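Local coordinates for protein Ufm1-specific protease (Caenorhabditis elegans, PDB 5EJJ) that cleaves the peptide bond at the C-terminal glycine of the ubiquitin-like modifier Ufm1 as a thiol protease and is required for placing some odorant receptors in olfactory cilia, at residues Q9-N14 / V49-A54; L65-S70 / A268-M273. All blocks are in the same frame, centred on the assembly; numbering follows the deposited sequence.

How the contacts relate
Contact 1 and contact 2 follow one another along the chain, and their centres are about 20 Å apart. Contact 1 sets helix 8-19 beside the edge strand 45-53; the next helix, 59-68, carries the first half of contact 2 and meets helix 253-280. The two join through leucines: Leu50 CD1 lies 3.8 Å from Leu65 CD1, while Val49 and Phe51 alternate with Leu50 and direct their side chains toward helix 8-19. Contact 1 thus belongs to the N-terminal MPN region, and contact 2 ties that region to the middle of the protein. Both are away from the probable catalytic residues Cys396, Asp520 and His522 of the C78 peptidase.

Contact 1 of 2, residues Q9-N14 / V49-A54; sequences QAMFQN and VLFAYA
Phe51 presents the CE1-CZ side of its ring to helix 8-19, and the Met11 and Phe51 side chains cross at about a right angle. Met11 CG, anti to the backbone N (chi1 176°), lies 3.8 Å from Phe51 CZ. The same methylene also meets Val49 CG1 at 3.8 Å, so one carbon is shared by two side chains of the strand; Met11 and Val49 cross obliquely, with CG1 of the valine anti to its own backbone N. The carbonyl oxygen Met11 O approaches the ring at its edge, near the ring plane, 3.4 Å from Phe51 CE1. A further part of the ring, at CD1, lies 4.1 Å from Asn14 CB. Leu79 of strand 74-81 touches both Val49 and Phe51, and Tyr15 packs edge-to-face with the phenylalanine.

This is helix-on-sheet packing in the N-terminal MPN region: helix 8-19 runs nearly along strand 45-53, the axes of the two short segments 21° apart and 8.0 Å at closest approach. The strand is an edge of its mixed sheet. Leu50 and Ala52 pair through the backbone with Phe36 and Gly34 of strand 33-40, which leaves other peptide groups for partners beyond the sheet. One is Val49 O, which accepts a hydrogen bond of 2.7 Å from Asn14 ND2. The oxygen lies close to the plane of the Asn14 amide, but the donor stands above the plane of the carbonyl. Another is Phe51 N, bonded to the side chain of Asn327. Leu50 starts away from the helix, yet its CD2 methyl comes within 4.0 Å of Asn14 ND2.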
ATOM      1  N   GLN A   9     -12.539   3.871  14.320  1.00 19.47           N
ATOM      2  CA  GLN A   9     -12.820   2.691  13.494  1.00 19.32           C
ATOM      3  C   GLN A   9     -11.523   1.987  13.190  1.00 20.52           C
ATOM      4  O   GLN A   9     -11.396   0.768  13.388  1.00 20.66           O
ATOM      5  CB  GLN A   9     -13.493   3.035  12.158  1.00 21.16           C
ATOM      6  CG  GLN A   9     -14.828   3.787  12.219  1.00 31.92           C
ATOM      7  CD  GLN A   9     -15.955   2.999  12.892  1.00 43.73           C
ATOM      8  OE1 GLN A   9     -15.740   1.887  13.417  1.00 35.87           O
ATOM      9  NE2 GLN A   9     -17.167   3.577  12.887  1.00 38.48           N
ATOM     10  N   ALA A  10     -10.558   2.778  12.713  1.00 21.77           N
ATOM     11  CA  ALA A  10      -9.249   2.281  12.298  1.00 12.66           C
ATOM     12  C   ALA A  10      -8.620   1.506  13.453  1.00 15.40           C
ATOM     13  O   ALA A  10      -8.176   0.367  13.278  1.00 15.03           O
ATOM     14  CB  ALA A  10      -8.395   3.415  11.871  1.00  8.22           C
ATOM     15  N   MET A  11      -8.638   2.117  14.643  1.00 18.95           N
ATOM     16  CA  MET A  11      -8.183   1.478  15.883  1.00 14.68           C
ATOM     17  C   MET A  11      -8.839   0.132  16.134  1.00 18.06           C
ATOM     18  O   MET A  11      -8.131  -0.847  16.311  1.00 20.02           O
ATOM     19  CB  MET A  11      -8.438   2.379  17.081  1.00 11.53           C
ATOM     20  CG  MET A  11      -8.069   1.732  18.413  1.00 13.03           C
ATOM     21  SD  MET A  11      -8.351   2.799  19.863  1.00 15.56           S
ATOM     22  CE  MET A  11     -10.122   3.055  19.791  1.00 17.12           C
ATOM     23  N   PHE A  12     -10.179   0.093  16.155  1.00 17.52           N
ATOM     24  CA  PHE A  12     -10.946  -1.141  16.361  1.00 17.06           C
ATOM     25  C   PHE A  12     -10.521  -2.218  15.386  1.00 21.80           C
ATOM     26  O   PHE A  12     -10.311  -3.379  15.757  1.00 24.22           O
ATOM     27  CB  PHE A  12     -12.443  -0.897  16.165  1.00 20.38           C
ATOM     28  CG  PHE A  12     -13.043   0.028  17.174  1.00 20.99           C
ATOM     29  CD1 PHE A  12     -12.569   0.049  18.483  1.00 23.35           C
ATOM     30  CD2 PHE A  12     -14.061   0.890  16.815  1.00 18.31           C
ATOM     31  CE1 PHE A  12     -13.098   0.918  19.424  1.00 22.44           C
ATOM     32  CE2 PHE A  12     -14.596   1.760  17.747  1.00 21.85           C
ATOM     33  CZ  PHE A  12     -14.112   1.771  19.059  1.00 21.74           C
ATOM     34  N   GLN A  13     -10.404  -1.831  14.125  1.00 20.38           N
ATOM     35  CA  GLN A  13      -9.964  -2.759  13.105  1.00 19.70           C
ATOM     36  C   GLN A  13      -8.563  -3.294  13.383  1.00 21.11           C
ATOM     37  O   GLN A  13      -8.232  -4.405  12.994  1.00 24.24           O
ATOM     38  CB  GLN A  13      -9.971  -2.078  11.753  1.00 19.85           C
ATOM     39  CG  GLN A  13      -9.559  -2.999  10.651  1.00 21.76           C
ATOM     40  CD  GLN A  13     -10.529  -4.122  10.508  1.00 25.76           C
ATOM     41  OE1 GLN A  13     -11.737  -3.927  10.667  1.00 30.46           O
ATOM     42  NE2 GLN A  13     -10.022  -5.314  10.220  1.00 21.47           N
ATOM     43  N   ASN A  14      -7.718  -2.506  14.031  1.00 19.13           N
ATOM     44  CA  ASN A  14      -6.389  -3.003  14.317  1.00 17.28           C
ATOM     45  C   ASN A  14      -6.452  -4.081  15.377  1.00 17.57           C
ATOM     46  O   ASN A  14      -5.836  -5.133  15.222  1.00 18.48           O
ATOM     47  CB  ASN A  14      -5.462  -1.881  14.741  1.00 18.29           C
ATOM     48  CG  ASN A  14      -4.739  -1.235  13.571  1.00 15.99           C
ATOM     49  OD1 ASN A  14      -4.895  -1.627  12.408  1.00 15.80           O
ATOM     50  ND2 ASN A  14      -3.940  -0.223  13.881  1.00 17.34           N
ATOM     51  N   VAL A  49      -2.774   3.135  15.977  1.00 14.11           N
ATOM     52  CA  VAL A  49      -2.873   2.475  17.261  1.00 11.65           C
ATOM     53  C   VAL A  49      -2.425   1.029  17.100  1.00 13.05           C
ATOM     54  O   VAL A  49      -3.046   0.244  16.388  1.00 12.95           O
ATOM     55  CB  VAL A  49      -4.278   2.565  17.826  1.00 10.98           C
ATOM     56  CG1 VAL A  49      -4.340   1.836  19.143  1.00 12.43           C
ATOM     57  CG2 VAL A  49      -4.654   4.018  18.020  1.00 10.34           C
ATOM     58  N   LEU A  50      -1.311   0.678  17.725  1.00 15.74           N
ATOM     59  CA  LEU A  50      -0.788  -0.671  17.551  1.00 15.75           C
ATOM     60  C   LEU A  50      -0.929  -1.534  18.803  1.00 19.42           C
ATOM     61  O   LEU A  50      -0.366  -1.227  19.854  1.00 21.49           O
ATOM     62  CB  LEU A  50       0.645  -0.634  17.057  1.00 12.32           C
ATOM     63  CG  LEU A  50       0.751  -0.072  15.640  1.00 13.23           C
ATOM     64  CD1 LEU A  50       2.223   0.056  15.200  1.00  8.64           C
ATOM     65  CD2 LEU A  50      -0.079  -0.909  14.643  1.00 11.16           C
ATOM     66  N   PHE A  51      -1.705  -2.609  18.679  1.00 19.97           N
ATOM     67  CA  PHE A  51      -1.945  -3.515  19.791  1.00 21.44           C
ATOM     68  C   PHE A  51      -0.882  -4.615  19.846  1.00 23.53           C
ATOM     69  O   PHE A  51      -0.328  -5.024  18.813  1.00 24.70           O
ATOM     70  CB  PHE A  51      -3.343  -4.125  19.675  1.00 19.17           C
ATOM     71  CG  PHE A  51      -4.444  -3.133  19.822  1.00 16.89           C
ATOM     72  CD1 PHE A  51      -5.026  -2.559  18.711  1.00 17.63           C
ATOM     73  CD2 PHE A  51      -4.892  -2.758  21.072  1.00 21.25           C
ATOM     74  CE1 PHE A  51      -6.053  -1.626  18.843  1.00 17.92           C
ATOM     75  CE2 PHE A  51      -5.916  -1.812  21.216  1.00 22.28           C
ATOM     76  CZ  PHE A  51      -6.494  -1.247  20.103  1.00 18.97           C
ATOM     77  N   ALA A  52      -0.607  -5.092  21.057  1.00 26.36           N
ATOM     78  CA  ALA A  52       0.367  -6.159  21.271  1.00 30.02           C
ATOM     79  C   ALA A  52       0.101  -6.934  22.563  1.00 36.83           C
ATOM     80  O   ALA A  52      -0.320  -6.351  23.578  1.00 35.24           O
ATOM     81  CB  ALA A  52       1.766  -5.592  21.303  1.00 30.55           C
ATOM     82  N   TYR A  53       0.357  -8.247  22.517  1.00 38.90           N
ATOM     83  CA  TYR A  53       0.360  -9.082  23.715  1.00 38.68           C
ATOM     84  C   TYR A  53       1.568  -8.721  24.582  1.00 44.01           C
ATOM     85  O   TYR A  53       2.537  -8.146  24.090  1.00 47.36           O
ATOM     86  CB  TYR A  53       0.405 -10.556  23.338  1.00 35.01           C
ATOM     87  CG  TYR A  53      -0.792 -11.046  22.557  1.00 33.90           C
ATOM     88  CD1 TYR A  53      -0.787 -11.043  21.177  1.00 34.30           C
ATOM     89  CD2 TYR A  53      -1.924 -11.530  23.202  1.00 37.56           C
ATOM     90  CE1 TYR A  53      -1.875 -11.510  20.451  1.00 33.12           C
ATOM     91  CE2 TYR A  53      -3.020 -11.992  22.487  1.00 35.87           C
ATOM     92  CZ  TYR A  53      -2.987 -11.984  21.109  1.00 34.33           C
ATOM     93  OH  TYR A  53      -4.066 -12.448  20.378  1.00 35.40           O
ATOM     94  N   ALA A  54       1.516  -9.062  25.864  1.00 44.47           N
ATOM     95  CA  ALA A  54       2.492  -8.553  26.824  1.00 37.80           C
ATOM     96  C   ALA A  54       3.948  -8.868  26.498  1.00 39.87           C
ATOM     97  O   ALA A  54       4.832  -8.094  26.886  1.00 41.85           O
ATOM     98  CB  ALA A  54       2.145  -9.004  28.225  1.00 46.18           C
TER

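Contact 2 of 2, residues L65-S70 / A268-M273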
ATOM      1  N   LEU A  65       8.905  -0.436  15.989  1.00 15.39           N
ATOM      2  CA  LEU A  65       7.706   0.157  15.422  1.00 13.47           C
ATOM      3  C   LEU A  65       7.978   1.555  14.910  1.00 12.97           C
ATOM      4  O   LEU A  65       7.757   1.827  13.735  1.00 12.63           O
ATOM      5  CB  LEU A  65       6.554   0.178  16.430  1.00 12.97           C
ATOM      6  CG  LEU A  65       6.039  -1.204  16.839  1.00 11.39           C
ATOM      7  CD1 LEU A  65       4.826  -1.040  17.679  1.00 12.53           C
ATOM      8  CD2 LEU A  65       5.734  -2.064  15.648  1.00 10.12           C
ATOM      9  N   GLU A  66       8.479   2.426  15.784  1.00 15.30           N
ATOM     10  CA  GLU A  66       8.656   3.845  15.471  1.00 12.25           C
ATOM     11  C   GLU A  66       9.587   4.043  14.273  1.00 11.14           C
ATOM     12  O   GLU A  66       9.375   4.946  13.466  1.00 10.90           O
ATOM     13  CB  GLU A  66       9.166   4.597  16.704  1.00 16.46           C
ATOM     14  CG  GLU A  66       9.029   6.134  16.689  1.00 20.83           C
ATOM     15  CD  GLU A  66       8.988   6.724  18.130  1.00 35.95           C
ATOM     16  OE1 GLU A  66       8.803   7.964  18.311  1.00 31.08           O
ATOM     17  OE2 GLU A  66       9.140   5.928  19.098  1.00 40.55           O
ATOM     18  N   SER A  67      10.587   3.182  14.122  1.00  8.99           N
ATOM     19  CA  SER A  67      11.530   3.354  13.033  1.00  9.88           C
ATOM     20  C   SER A  67      10.884   2.997  11.705  1.00 10.30           C
ATOM     21  O   SER A  67      11.424   3.272  10.626  1.00 10.07           O
ATOM     22  CB  SER A  67      12.774   2.491  13.250  1.00 12.70           C
ATOM     23  OG  SER A  67      12.631   1.187  12.703  1.00 12.21           O
ATOM     24  N   SER A  68       9.723   2.367  11.781  1.00  9.75           N
ATOM     25  CA  SER A  68       9.054   1.904  10.581  1.00  8.16           C
ATOM     26  C   SER A  68       7.954   2.824  10.103  1.00  8.12           C
ATOM     27  O   SER A  68       7.441   2.647   9.013  1.00  7.80           O
ATOM     28  CB  SER A  68       8.500   0.527  10.824  1.00  8.08           C
ATOM     29  OG  SER A  68       9.582  -0.338  11.122  1.00 11.61           O
ATOM     30  N   LEU A  69       7.607   3.809  10.920  1.00  8.24           N
ATOM     31  CA  LEU A  69       6.576   4.770  10.589  1.00  6.97           C
ATOM     32  C   LEU A  69       7.181   6.018   9.953  1.00  8.11           C
ATOM     33  O   LEU A  69       8.385   6.258  10.057  1.00  8.77           O
ATOM     34  CB  LEU A  69       5.814   5.132  11.848  1.00  7.22           C
ATOM     35  CG  LEU A  69       5.427   3.874  12.604  1.00  6.52           C
ATOM     36  CD1 LEU A  69       4.734   4.237  13.875  1.00  8.21           C
ATOM     37  CD2 LEU A  69       4.520   3.059  11.745  1.00  6.54           C
ATOM     38  N   SER A  70       6.341   6.803   9.286  1.00  8.95           N
ATOM     39  CA  SER A  70       6.798   8.014   8.621  1.00  7.50           C
ATOM     40  C   SER A  70       7.327   9.006   9.610  1.00  8.20           C
ATOM     41  O   SER A  70       6.832   9.107  10.724  1.00  8.16           O
ATOM     42  CB  SER A  70       5.686   8.667   7.818  1.00  9.94           C
ATOM     43  OG  SER A  70       5.593   8.087   6.536  1.00 11.36           O
ATOM     44  N   ALA A 268      18.120   3.648   8.964  1.00 14.09           N
ATOM     45  CA  ALA A 268      19.371   3.058   9.441  1.00 14.15           C
ATOM     46  C   ALA A 268      19.100   2.196  10.673  1.00 14.71           C
ATOM     47  O   ALA A 268      19.499   1.042  10.717  1.00 17.01           O
ATOM     48  CB  ALA A 268      20.396   4.109   9.738  1.00 11.42           C
ATOM     49  N   ASN A 269      18.393   2.748  11.654  1.00 11.66           N
ATOM     50  CA  ASN A 269      18.005   1.988  12.826  1.00 11.66           C
ATOM     51  C   ASN A 269      17.235   0.718  12.472  1.00 14.70           C
ATOM     52  O   ASN A 269      17.409  -0.318  13.098  1.00 18.02           O
ATOM     53  CB  ASN A 269      17.168   2.857  13.755  1.00 14.49           C
ATOM     54  CG  ASN A 269      17.932   4.077  14.267  1.00 21.18           C
ATOM     55  OD1 ASN A 269      19.170   4.083  14.325  1.00 24.34           O
ATOM     56  ND2 ASN A 269      17.192   5.122  14.647  1.00 22.44           N
ATOM     57  N   ASN A 270      16.380   0.804  11.461  1.00 14.81           N
ATOM     58  CA  ASN A 270      15.623  -0.345  11.009  1.00 11.34           C
ATOM     59  C   ASN A 270      16.529  -1.418  10.444  1.00 13.99           C
ATOM     60  O   ASN A 270      16.317  -2.589  10.711  1.00 15.06           O
ATOM     61  CB  ASN A 270      14.600   0.060   9.954  1.00 12.47           C
ATOM     62  CG  ASN A 270      13.396  -0.878   9.918  1.00 13.66           C
ATOM     63  OD1 ASN A 270      13.363  -1.856   9.159  1.00 14.65           O
ATOM     64  ND2 ASN A 270      12.402  -0.590  10.758  1.00 12.79           N
ATOM     65  N   THR A 271      17.531  -1.013   9.660  1.00 16.18           N
ATOM     66  CA  THR A 271      18.517  -1.934   9.071  1.00 15.50           C
ATOM     67  C   THR A 271      19.331  -2.580  10.171  1.00 18.07           C
ATOM     68  O   THR A 271      19.615  -3.777  10.146  1.00 18.17           O
ATOM     69  CB  THR A 271      19.509  -1.183   8.175  1.00 16.20           C
ATOM     70  OG1 THR A 271      18.809  -0.589   7.072  1.00 15.85           O
ATOM     71  CG2 THR A 271      20.596  -2.128   7.655  1.00 19.28           C
ATOM     72  N   MET A 272      19.705  -1.749  11.136  1.00 19.43           N
ATOM     73  CA  MET A 272      20.444  -2.171  12.305  1.00 20.19           C
ATOM     74  C   MET A 272      19.669  -3.269  13.014  1.00 20.23           C
ATOM     75  O   MET A 272      20.189  -4.359  13.255  1.00 22.37           O
ATOM     76  CB  MET A 272      20.641  -0.968  13.224  1.00 22.77           C
ATOM     77  CG  MET A 272      21.364  -1.262  14.539  1.00 36.59           C
ATOM     78  SD  MET A 272      20.367  -1.145  16.054  1.00 43.80           S
ATOM     79  CE  MET A 272      20.139  -2.887  16.393  1.00 27.31           C
ATOM     80  N   MET A 273      18.412  -2.989  13.323  1.00 17.07           N
ATOM     81  CA  MET A 273      17.598  -3.938  14.058  1.00 16.87           C
ATOM     82  C   MET A 273      17.350  -5.269  13.322  1.00 19.53           C
ATOM     83  O   MET A 273      17.350  -6.327  13.947  1.00 22.09           O
ATOM     84  CB  MET A 273      16.288  -3.297  14.502  1.00 14.86           C
ATOM     85  CG  MET A 273      16.427  -2.363  15.688  1.00 18.36           C
ATOM     86  SD  MET A 273      14.881  -1.519  16.145  1.00 21.46           S
ATOM     87  CE  MET A 273      15.374   0.188  15.931  1.00 19.91           C
TER
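Asn270 ND2 donates a hydrogen bond of 2.6 Å to Ser67 OG, nearly straight at 162° and with the hydroxyl oxygen close to the plane of the amide. The same nitrogen reaches Ser68 OG at 2.9 Å, but that bond is strongly bent and weak. Each serine hydroxyl also bonds to the backbone carbonyl of Phe64, one turn back in helix 59-68; for Ser68 this is the stronger tie. The two oxygens arrive by different rotations: Ser67 OG sits between the backbone N and the carbonyl carbon (chi1 89°), whereas Ser68 OG is anti to the carbonyl carbon. Asn270 puts CG anti to its own backbone N and so extends its amide toward the pair.

At the other end of the carboxamide, Asn270 OD1 accepts from Gln305 N of strand 302-306. The N-H of Gln305 can only donate, so it fixes OD1 on its side and leaves ND2 to the serines. An alanine in place of Asn270 would remove the carboxamide and would probably loosen the junction of the two helices with strand 302-306, leaving Ser67 OG and Ser68 OG without this donor and the backbone N-H of Gln305 without this acceptor.

Between the two segments themselves the remaining contacts are loose. Ser67 CB faces Asn269 CB at 4.4 Å, and Met273 CE lies equally far from Ser67 OG; Phe64 touches both Asn270 and Met273. Ser68 packs on Leu302, Leu304 and Phe326 and pairs through its backbone with His303. Further along, Leu69 O is held by Arg266.

The arrangement is a polar helix-helix junction bridged by an asparagine carboxamide, joining the MPN region to helix 253-280 of the region related to the N-terminal part of UfSP2.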